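Local coordinates for protein coronin (Toxoplasma gondii, PDB 4OZU) that probably binds actin filaments, and is represented here by its WD40 beta-propeller domain, at residues Tyr16-Lys21 / Gln327-Ile332; Asn139-Gly144 / Lys385-Arg390; Lys194-Val199 / Gly232-Thr237; Asp276-Met281 / Ile320-Val325. All blocks are in the same frame, centred on the assembly; numbering follows the deposited sequence.

In the fold
The sheets of this domain form a seven-bladed beta-propeller, and the four contacts sample different joints of it. Contact 1 belongs to the blade where the N-terminal strand 16-25 joins strands from the end of the chain, and contact 4 ties that blade to the one before it. These two touch: Ile332 O lies 2.8 Å from Lys322 NZ, a probable hydrogen bond. Contact 2, where the C-terminal tail crosses an inter-strand loop, meets contact 4 through a salt bridge of 2.7 Å between Arg389 NH2 and Glu277 OE1. Contact 3, buried between two other blades, stands apart, its nearest atoms about 9 Å from contacts 2 and 4.

Contact 1 (Tyr16-Lys21 / Gln327-Ile332); sequences YAEAWK and QMRAEI
A single water carries the polar link between Glu18 and Arg329. It donates to Glu18 OE1 at 2.7 Å and accepts from Arg329 NH1 at 3.2 Å; a further bond to Glu18 O is weak. The charged ends themselves stay apart, Glu18 OE1 lying 4.5 Å from Arg329 NH1, at the edge of the guanidinium, a separation beyond a salt bridge, so any direct attraction is probably weaker than in one. Beyond the water the Arg329 chain bends at chi3 (-61°) and sends NH2 to the indole of Trp20, 3.4 Å from CZ2. The two planes stand 85° apart and NH2 approaches the ring obliquely, which rules out a stack. Both segments flank strand 343-350 in the blade where the N-terminal strand 16-25 completes a sheet of C-terminal strands, the Velcro closure of WD40 propellers. Ser348 of that middle strand serves both sides: its OG hydrogen-bonds Trp20 NE1, Arg329 NH2 and Glu331 OE2. Arg329 NH2 also forms a salt bridge with Glu331 OE2 at 3.2 Å, while its NE pairs with Asp326. Glu331 OE2, which has Arg334 as a second cationic partner, lies 4.4 Å from Trp20 NE1, near the ring plane at its edge.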
# COMPACT_ATOMS: atom_id res chain seq x y z
N TYR A 16 3.93 8.95 18.52
CA TYR A 16 4.12 10.30 18.03
C TYR A 16 4.86 10.31 16.70
O TYR A 16 5.70 9.45 16.42
CB TYR A 16 4.85 11.16 19.07
CG TYR A 16 6.30 10.83 19.32
CD1 TYR A 16 6.67 9.96 20.33
CD2 TYR A 16 7.31 11.44 18.59
CE1 TYR A 16 8.00 9.68 20.59
CE2 TYR A 16 8.65 11.17 18.83
CZ TYR A 16 8.98 10.29 19.84
OH TYR A 16 10.31 10.01 20.10
N ALA A 17 4.48 11.27 15.87
CA ALA A 17 5.09 11.45 14.56
C ALA A 17 6.28 12.39 14.68
O ALA A 17 6.15 13.47 15.26
CB ALA A 17 4.07 11.99 13.58
N GLU A 18 7.42 11.98 14.14
CA GLU A 18 8.61 12.84 14.13
C GLU A 18 9.16 12.95 12.71
O GLU A 18 9.63 11.97 12.13
CB GLU A 18 9.68 12.29 15.07
CG GLU A 18 10.94 13.13 15.11
CD GLU A 18 11.88 12.74 16.23
OE1 GLU A 18 12.26 11.56 16.31
OE2 GLU A 18 12.23 13.62 17.04
N ALA A 19 9.05 14.14 12.13
CA ALA A 19 9.64 14.41 10.83
C ALA A 19 11.16 14.45 10.97
O ALA A 19 11.68 15.12 11.85
CB ALA A 19 9.12 15.72 10.27
N TRP A 20 11.86 13.72 10.12
CA TRP A 20 13.32 13.74 10.12
C TRP A 20 13.86 15.12 9.79
O TRP A 20 13.27 15.86 9.01
CB TRP A 20 13.88 12.74 9.11
CG TRP A 20 13.67 11.31 9.45
CD1 TRP A 20 12.68 10.77 10.22
CD2 TRP A 20 14.48 10.21 9.01
NE1 TRP A 20 12.82 9.40 10.28
CE2 TRP A 20 13.91 9.03 9.55
CE3 TRP A 20 15.62 10.10 8.21
CZ2 TRP A 20 14.46 7.77 9.32
CZ3 TRP A 20 16.15 8.85 7.98
CH2 TRP A 20 15.57 7.70 8.53
N LYS A 21 15.01 15.46 10.35
CA LYS A 21 15.70 16.67 9.93
C LYS A 21 16.25 16.45 8.52
O LYS A 21 16.24 17.35 7.69
CB LYS A 21 16.81 17.04 10.91
CG LYS A 21 16.28 17.52 12.26
CD LYS A 21 15.60 18.88 12.16
CE LYS A 21 14.75 19.20 13.38
NZ LYS A 21 13.58 18.29 13.51
N GLN A 327 14.51 -0.37 14.88
CA GLN A 327 14.00 -0.96 16.11
C GLN A 327 14.58 -0.29 17.35
O GLN A 327 13.91 -0.19 18.38
CB GLN A 327 14.30 -2.46 16.14
CG GLN A 327 13.43 -3.25 15.17
CD GLN A 327 13.64 -4.75 15.31
OE1 GLN A 327 14.77 -5.24 15.26
NE2 GLN A 327 12.55 -5.48 15.51
N MET A 328 15.82 0.16 17.26
CA MET A 328 16.47 0.78 18.42
C MET A 328 15.88 2.16 18.74
O MET A 328 16.13 2.70 19.81
CB MET A 328 17.98 0.88 18.19
CG MET A 328 18.68 -0.46 18.24
SD MET A 328 18.33 -1.38 19.76
CE MET A 328 18.98 -0.27 21.00
N ARG A 329 15.09 2.70 17.82
CA ARG A 329 14.44 3.99 18.04
C ARG A 329 12.97 3.83 18.41
O ARG A 329 12.25 4.81 18.56
CB ARG A 329 14.56 4.86 16.78
CG ARG A 329 15.98 5.32 16.51
CD ARG A 329 16.00 6.52 15.58
NE ARG A 329 15.41 6.20 14.28
CZ ARG A 329 14.45 6.90 13.67
NH1 ARG A 329 13.93 7.99 14.23
NH2 ARG A 329 14.01 6.50 12.49
N ALA A 330 12.54 2.58 18.58
CA ALA A 330 11.14 2.26 18.84
C ALA A 330 10.27 2.80 17.72
O ALA A 330 9.11 3.17 17.92
CB ALA A 330 10.68 2.82 20.19
N GLU A 331 10.84 2.83 16.52
CA GLU A 331 10.08 3.18 15.32
C GLU A 331 9.24 1.98 14.89
O GLU A 331 9.79 0.91 14.67
CB GLU A 331 11.03 3.59 14.18
CG GLU A 331 10.32 4.01 12.91
CD GLU A 331 11.29 4.28 11.77
OE1 GLU A 331 12.09 3.37 11.43
OE2 GLU A 331 11.25 5.41 11.22
N ILE A 332 7.92 2.16 14.76
CA ILE A 332 7.08 1.05 14.31
C ILE A 332 6.60 1.23 12.87
O ILE A 332 6.23 0.26 12.21
CB ILE A 332 5.86 0.85 15.23
CG1 ILE A 332 4.88 2.01 15.15
CG2 ILE A 332 6.32 0.63 16.68
CD1 ILE A 332 3.55 1.71 15.80
O HOH W 1 12.45 10.73 13.70

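Contact 2 (Asn139-Gly144 / Lys385-Arg390); sequences NPAVSG and KAIRRR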
# COMPACT_ATOMS: atom_id res chain seq x y z
N ASN A 139 0.16 -10.29 -4.37
CA ASN A 139 -0.33 -11.17 -3.33
C ASN A 139 0.71 -11.26 -2.20
O ASN A 139 1.89 -11.48 -2.47
CB ASN A 139 -0.61 -12.56 -3.91
CG ASN A 139 -1.35 -13.45 -2.94
OD1 ASN A 139 -0.85 -13.77 -1.86
ND2 ASN A 139 -2.55 -13.85 -3.33
N PRO A 140 0.28 -11.07 -0.95
CA PRO A 140 1.24 -11.04 0.17
C PRO A 140 1.72 -12.42 0.60
O PRO A 140 2.64 -12.49 1.41
CB PRO A 140 0.43 -10.38 1.29
CG PRO A 140 -0.97 -10.76 1.01
CD PRO A 140 -1.09 -10.76 -0.50
N ALA A 141 1.12 -13.49 0.09
CA ALA A 141 1.48 -14.84 0.51
C ALA A 141 2.03 -15.70 -0.62
O ALA A 141 2.75 -16.67 -0.38
CB ALA A 141 0.29 -15.53 1.13
N VAL A 142 1.70 -15.34 -1.86
CA VAL A 142 1.98 -16.18 -3.00
C VAL A 142 2.88 -15.49 -3.99
O VAL A 142 2.58 -14.39 -4.47
CB VAL A 142 0.69 -16.60 -3.73
CG1 VAL A 142 0.99 -17.65 -4.82
CG2 VAL A 142 -0.33 -17.13 -2.73
N SER A 143 3.99 -16.14 -4.30
CA SER A 143 4.91 -15.67 -5.32
C SER A 143 4.22 -15.62 -6.68
O SER A 143 3.45 -16.52 -7.03
CB SER A 143 6.13 -16.58 -5.38
OG SER A 143 5.78 -17.93 -5.10
N GLY A 144 4.48 -14.56 -7.43
CA GLY A 144 4.09 -14.50 -8.82
C GLY A 144 2.66 -14.12 -9.10
O GLY A 144 2.27 -14.05 -10.26
N LYS A 385 -1.88 -21.33 3.28
CA LYS A 385 -0.86 -21.27 4.32
C LYS A 385 -0.65 -19.82 4.75
O LYS A 385 -0.44 -18.94 3.91
CB LYS A 385 0.46 -21.87 3.81
CG LYS A 385 0.34 -23.27 3.22
CD LYS A 385 0.09 -24.32 4.29
CE LYS A 385 0.15 -25.73 3.72
NZ LYS A 385 -0.91 -25.98 2.70
N ALA A 386 -0.69 -19.58 6.06
CA ALA A 386 -0.50 -18.24 6.60
C ALA A 386 0.85 -17.68 6.19
O ALA A 386 1.80 -18.44 6.00
CB ALA A 386 -0.64 -18.26 8.12
N ILE A 387 0.95 -16.36 6.05
CA ILE A 387 2.20 -15.74 5.61
C ILE A 387 3.33 -16.11 6.56
O ILE A 387 3.13 -16.36 7.76
CB ILE A 387 2.11 -14.20 5.51
CG1 ILE A 387 1.69 -13.57 6.85
CG2 ILE A 387 1.17 -13.79 4.40
CD1 ILE A 387 2.13 -12.12 6.97
N ARG A 388 4.53 -16.19 6.00
CA ARG A 388 5.69 -16.48 6.80
C ARG A 388 6.14 -15.22 7.52
O ARG A 388 6.02 -14.11 7.00
CB ARG A 388 6.80 -17.04 5.92
CG ARG A 388 6.51 -18.46 5.45
CD ARG A 388 7.64 -19.05 4.66
NE ARG A 388 7.33 -20.39 4.17
CZ ARG A 388 8.13 -21.09 3.37
NH1 ARG A 388 9.29 -20.59 2.98
NH2 ARG A 388 7.77 -22.30 2.97
N ARG A 389 6.64 -15.42 8.74
CA ARG A 389 7.02 -14.33 9.62
C ARG A 389 8.42 -14.50 10.17
O ARG A 389 8.94 -15.61 10.29
CB ARG A 389 6.03 -14.24 10.79
CG ARG A 389 4.63 -13.94 10.36
CD ARG A 389 3.67 -13.86 11.54
NE ARG A 389 2.34 -13.52 11.05
CZ ARG A 389 1.93 -12.28 10.78
NH1 ARG A 389 2.72 -11.24 11.00
NH2 ARG A 389 0.70 -12.10 10.31
N ARG A 390 9.04 -13.37 10.51
CA ARG A 390 10.37 -13.36 11.09
C ARG A 390 10.39 -12.43 12.28
O ARG A 390 9.96 -11.28 12.19
CB ARG A 390 11.41 -12.92 10.06
CG ARG A 390 12.84 -12.88 10.60
CD ARG A 390 13.82 -12.34 9.57
NE ARG A 390 14.13 -13.31 8.52
CZ ARG A 390 15.05 -14.26 8.62
NH1 ARG A 390 15.77 -14.39 9.73
NH2 ARG A 390 15.26 -15.10 7.61
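Pro140 and Ala141, the residues that meet Ile387, follow an asparagine that shapes their turn. Asn139 OD1 takes two backbone N-H groups: Ala141 N at 2.8 Å, in the carbonyl plane and with an N-H...O angle of 160°, and Val142 N at 3.0 Å, which comes from above that plane through a more bent bond (134°). The first closes an Asx turn and the second extends it to an Asx motif, while Asn139 ND2 reaches Gly184 O. At Pro140 it is the backbone that touches the tail: its O is 3.6 Å from Ile387 CG2. Ala141 turns its methyl toward the same branch, CB to Ile387 CG2 measuring 3.8 Å, and the chains come close here, with 5.2 Å between Ala141 CA and Ile387 CA. Residues 139-144 link strands 133-138 and 145-150, the first two of one propeller blade, so the contact lays the C-terminal tail over a loop at one end of that blade. No hydrogen bond joins the two segments; polar ties to residues 373 and 374 of the same chain flank them instead, Ala141 bonding to the backbone of Met374 and Lys385 O to Ser373 OG. The chi1 of 57° in Ile387 divides its branches: CG2 is left facing the loop, while CG1 leads to CD1, which sits 3.6 Å above the guanidinium plane of Arg389, offset toward its rim. Val142, next in the loop, packs on Trp379 of helix 376-380.

Contact 3 (Lys194-Val199 / Gly232-Thr237); sequences KALNIV and GHVFTT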
# COMPACT_ATOMS: atom_id res chain seq x y z
N LYS A 194 -19.89 3.41 -5.49
CA LYS A 194 -19.89 3.48 -4.02
C LYS A 194 -19.96 2.09 -3.39
O LYS A 194 -20.35 1.95 -2.23
CB LYS A 194 -21.04 4.34 -3.50
CG LYS A 194 -21.29 5.64 -4.26
CD LYS A 194 -22.47 6.40 -3.70
CE LYS A 194 -22.92 7.50 -4.66
NZ LYS A 194 -23.86 8.46 -4.03
N ALA A 195 -19.57 1.08 -4.15
CA ALA A 195 -19.63 -0.29 -3.67
C ALA A 195 -18.26 -0.77 -3.21
O ALA A 195 -17.23 -0.41 -3.79
CB ALA A 195 -20.16 -1.21 -4.76
N LEU A 196 -18.27 -1.57 -2.15
CA LEU A 196 -17.12 -2.36 -1.75
C LEU A 196 -17.39 -3.79 -2.19
O LEU A 196 -18.40 -4.37 -1.80
CB LEU A 196 -16.91 -2.28 -0.24
CG LEU A 196 -15.84 -3.21 0.34
CD1 LEU A 196 -14.45 -2.78 -0.08
CD2 LEU A 196 -15.97 -3.26 1.84
N ASN A 197 -16.48 -4.34 -2.99
CA ASN A 197 -16.66 -5.67 -3.55
C ASN A 197 -15.55 -6.61 -3.11
O ASN A 197 -14.38 -6.22 -3.06
CB ASN A 197 -16.68 -5.61 -5.09
CG ASN A 197 -17.57 -4.50 -5.61
OD1 ASN A 197 -18.80 -4.60 -5.57
ND2 ASN A 197 -16.95 -3.43 -6.11
N ILE A 198 -15.94 -7.83 -2.78
CA ILE A 198 -14.99 -8.87 -2.40
C ILE A 198 -14.91 -9.90 -3.52
O ILE A 198 -15.93 -10.40 -4.00
CB ILE A 198 -15.40 -9.58 -1.09
CG1 ILE A 198 -15.79 -8.57 -0.01
CG2 ILE A 198 -14.28 -10.49 -0.63
CD1 ILE A 198 -14.69 -7.59 0.35
N VAL A 199 -13.68 -10.23 -3.91
CA VAL A 199 -13.43 -11.09 -5.08
C VAL A 199 -12.58 -12.28 -4.71
O VAL A 199 -11.54 -12.13 -4.07
CB VAL A 199 -12.71 -10.31 -6.20
CG1 VAL A 199 -12.50 -11.21 -7.41
CG2 VAL A 199 -13.51 -9.07 -6.57
N GLY A 232 -11.05 -11.90 7.84
CA GLY A 232 -12.08 -11.50 6.91
C GLY A 232 -12.61 -10.09 7.08
O GLY A 232 -13.64 -9.75 6.49
N HIS A 233 -11.92 -9.26 7.86
CA HIS A 233 -12.36 -7.88 8.05
C HIS A 233 -11.66 -6.93 7.07
O HIS A 233 -10.48 -7.07 6.78
CB HIS A 233 -12.13 -7.43 9.49
CG HIS A 233 -13.14 -7.97 10.45
ND1 HIS A 233 -13.40 -9.32 10.57
CD2 HIS A 233 -13.97 -7.35 11.32
CE1 HIS A 233 -14.34 -9.51 11.48
NE2 HIS A 233 -14.71 -8.33 11.95
N VAL A 234 -12.44 -5.96 6.59
CA VAL A 234 -12.00 -4.96 5.62
C VAL A 234 -12.34 -3.58 6.16
O VAL A 234 -13.35 -3.42 6.85
CB VAL A 234 -12.68 -5.16 4.25
CG1 VAL A 234 -12.33 -4.01 3.29
CG2 VAL A 234 -12.28 -6.48 3.65
N PHE A 235 -11.50 -2.61 5.85
CA PHE A 235 -11.65 -1.23 6.30
C PHE A 235 -11.89 -0.32 5.11
O PHE A 235 -11.17 -0.43 4.13
CB PHE A 235 -10.40 -0.77 7.05
CG PHE A 235 -10.47 0.65 7.57
CD1 PHE A 235 -11.14 0.93 8.75
CD2 PHE A 235 -9.84 1.68 6.90
CE1 PHE A 235 -11.19 2.22 9.24
CE2 PHE A 235 -9.90 2.97 7.38
CZ PHE A 235 -10.57 3.24 8.56
N THR A 236 -12.87 0.58 5.19
CA THR A 236 -13.08 1.56 4.12
C THR A 236 -13.08 2.98 4.65
O THR A 236 -13.44 3.22 5.80
CB THR A 236 -14.42 1.35 3.36
OG1 THR A 236 -15.51 1.45 4.28
CG2 THR A 236 -14.45 0.01 2.67
N THR A 237 -12.64 3.89 3.78
CA THR A 237 -12.85 5.32 3.96
C THR A 237 -13.76 5.79 2.85
O THR A 237 -13.80 5.20 1.78
CB THR A 237 -11.55 6.13 3.88
OG1 THR A 237 -11.03 6.04 2.55
CG2 THR A 237 -10.52 5.63 4.87
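Val234 brings both of its methyls to strand 195-199. With CG1 anti to the backbone N (chi1 174°), that branch meets the fork of Leu196, 4.0 Å from CD2 and slightly farther from CD1; these two side chains reach toward each other tip to tip. Val234 CG2 is turned to Ile198, whose CD1 lies 4.2 Å away. The contact resumes at Thr236. There CG2 lies 3.7 Å from Leu196 CD2 and 3.9 Å from Leu196 CD1, the two side chains passing at a slant, so Leu196 is shared between Val234 and Thr236. A chi1 of 59° in Thr236 sends OG1 a different way from the methyl, to hydrogen bonds with His213 NE2 and Trp250 NE1, a set that matches the His-Ser/Thr-Trp part of the structural tetrad of WD40 repeats. The strands belong to adjacent blades, 195-200 to one and 233-239 to the next. Their local axes run 9.8 Å apart at 157°, nearly antiparallel but too distant for backbone pairing; this is face-to-face packing between sheets. All four touching residues are buried and no hydrogen bond crosses between the segments, which implies that the blades cohere here through aliphatic contact, while the one hydroxyl at the interface is satisfied by its His213 and Trp250 partners.

Contact 4 (Asp276-Met281 / Ile320-Val325); sequences DETTGM and IPKLAV
Lys322 and Asp276 approach each other at about a right angle, the lysine ending on one oxygen of the carboxylate. Lys322 NZ donates to Asp276 OD2 at 2.8 Å in a salt bridge, arriving on the syn side and 25° out of the carboxylate plane. From the opposite face comes Thr279 OG1, at 2.7 Å and almost straight above OD2, 81° out of the plane. Held between these two donors, OD2 has little freedom to rotate away. OD1 is fixed from the backbone: Thr278 N reaches it at 2.9 Å on its anti side, closing an Asx turn, with a weaker bond from Thr279 N. Residues 276-281 join the first two strands of one propeller blade and residues 320-325 occupy the equivalent position in the next, so the salt bridge links neighbouring blades through matching loops. Thr279 contributes twice to its own loop, since its hydroxyl also accepts from Met281 N at 3.3 Å, an ST turn. Its CG2 faces the lysine, 3.6 Å from NZ, the two side chains crossing at a slant, while Thr278 CB lies 4.1 Å from Lys322 CE. Bends at chi2 and chi3 of Lys322 (both 65°) curl its methylenes before the ammonium group enters this site. NZ has a second acceptor in Ile332 O, on strand 331-339, so the ammonium group is met by a carboxylate oxygen and a main-chain carbonyl. Alongside, Thr278 OG1 donates to Glu277 OE2 at 2.8 Å.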
# COMPACT_ATOMS: atom_id res chain seq x y z
N ASP A 276 -0.88 -1.47 9.34
CA ASP A 276 0.25 -2.21 9.88
C ASP A 276 -0.34 -3.47 10.51
O ASP A 276 -0.85 -3.44 11.63
CB ASP A 276 1.01 -1.35 10.90
CG ASP A 276 2.11 -2.12 11.65
OD1 ASP A 276 2.24 -3.35 11.47
OD2 ASP A 276 2.84 -1.48 12.45
N GLU A 277 -0.28 -4.57 9.78
CA GLU A 277 -0.94 -5.81 10.18
C GLU A 277 -0.31 -6.40 11.44
O GLU A 277 -0.90 -7.26 12.09
CB GLU A 277 -0.88 -6.83 9.05
CG GLU A 277 0.50 -7.46 8.83
CD GLU A 277 0.73 -8.69 9.71
OE1 GLU A 277 -0.15 -9.58 9.73
OE2 GLU A 277 1.79 -8.76 10.37
N THR A 278 0.90 -5.94 11.76
CA THR A 278 1.68 -6.53 12.84
C THR A 278 1.36 -5.89 14.20
O THR A 278 1.36 -6.59 15.22
CB THR A 278 3.19 -6.39 12.56
OG1 THR A 278 3.45 -6.71 11.18
CG2 THR A 278 3.99 -7.33 13.46
N THR A 279 1.07 -4.59 14.21
CA THR A 279 0.72 -3.89 15.45
C THR A 279 -0.74 -3.45 15.50
O THR A 279 -1.26 -3.16 16.58
CB THR A 279 1.58 -2.62 15.66
OG1 THR A 279 1.28 -1.66 14.64
CG2 THR A 279 3.07 -2.94 15.65
N GLY A 280 -1.39 -3.39 14.35
CA GLY A 280 -2.75 -2.89 14.27
C GLY A 280 -2.87 -1.39 14.04
O GLY A 280 -3.97 -0.86 14.02
N MET A 281 -1.75 -0.70 13.86
CA MET A 281 -1.80 0.72 13.54
C MET A 281 -2.44 0.90 12.18
O MET A 281 -2.15 0.17 11.22
CB MET A 281 -0.41 1.36 13.54
CG MET A 281 0.26 1.48 14.90
SD MET A 281 -0.76 2.16 16.22
CE MET A 281 -1.29 3.72 15.52
N ILE A 320 7.07 2.46 4.59
CA ILE A 320 8.11 1.46 4.38
C ILE A 320 7.67 0.14 4.99
O ILE A 320 6.76 0.10 5.82
CB ILE A 320 9.47 1.89 4.99
CG1 ILE A 320 9.40 1.93 6.52
CG2 ILE A 320 9.90 3.23 4.42
CD1 ILE A 320 10.75 2.24 7.19
N PRO A 321 8.32 -0.96 4.58
CA PRO A 321 7.95 -2.24 5.18
C PRO A 321 8.39 -2.34 6.63
O PRO A 321 9.33 -1.66 7.02
CB PRO A 321 8.69 -3.27 4.32
CG PRO A 321 9.09 -2.54 3.08
CD PRO A 321 9.30 -1.12 3.49
N LYS A 322 7.73 -3.19 7.39
CA LYS A 322 8.07 -3.40 8.80
C LYS A 322 9.53 -3.81 8.96
O LYS A 322 10.19 -3.38 9.89
CB LYS A 322 7.16 -4.46 9.42
CG LYS A 322 7.46 -4.78 10.87
CD LYS A 322 7.22 -3.60 11.80
CE LYS A 322 5.76 -3.22 11.84
NZ LYS A 322 5.43 -2.31 12.98
N LEU A 323 10.03 -4.65 8.06
CA LEU A 323 11.40 -5.15 8.17
C LEU A 323 12.43 -4.04 8.11
O LEU A 323 13.57 -4.23 8.53
CB LEU A 323 11.69 -6.16 7.07
CG LEU A 323 11.06 -7.55 7.21
CD1 LEU A 323 11.32 -8.36 5.95
CD2 LEU A 323 11.57 -8.28 8.43
N ALA A 324 12.03 -2.88 7.60
CA ALA A 324 12.95 -1.77 7.40
C ALA A 324 13.00 -0.78 8.57
O ALA A 324 13.85 0.11 8.59
CB ALA A 324 12.60 -1.03 6.12
N VAL A 325 12.10 -0.89 9.55
CA VAL A 325 12.04 0.12 10.60
C VAL A 325 13.24 0.03 11.54
O VAL A 325 13.90 -1.01 11.65
CB VAL A 325 10.74 0.04 11.45
CG1 VAL A 325 9.50 0.14 10.55
CG2 VAL A 325 10.71 -1.22 12.32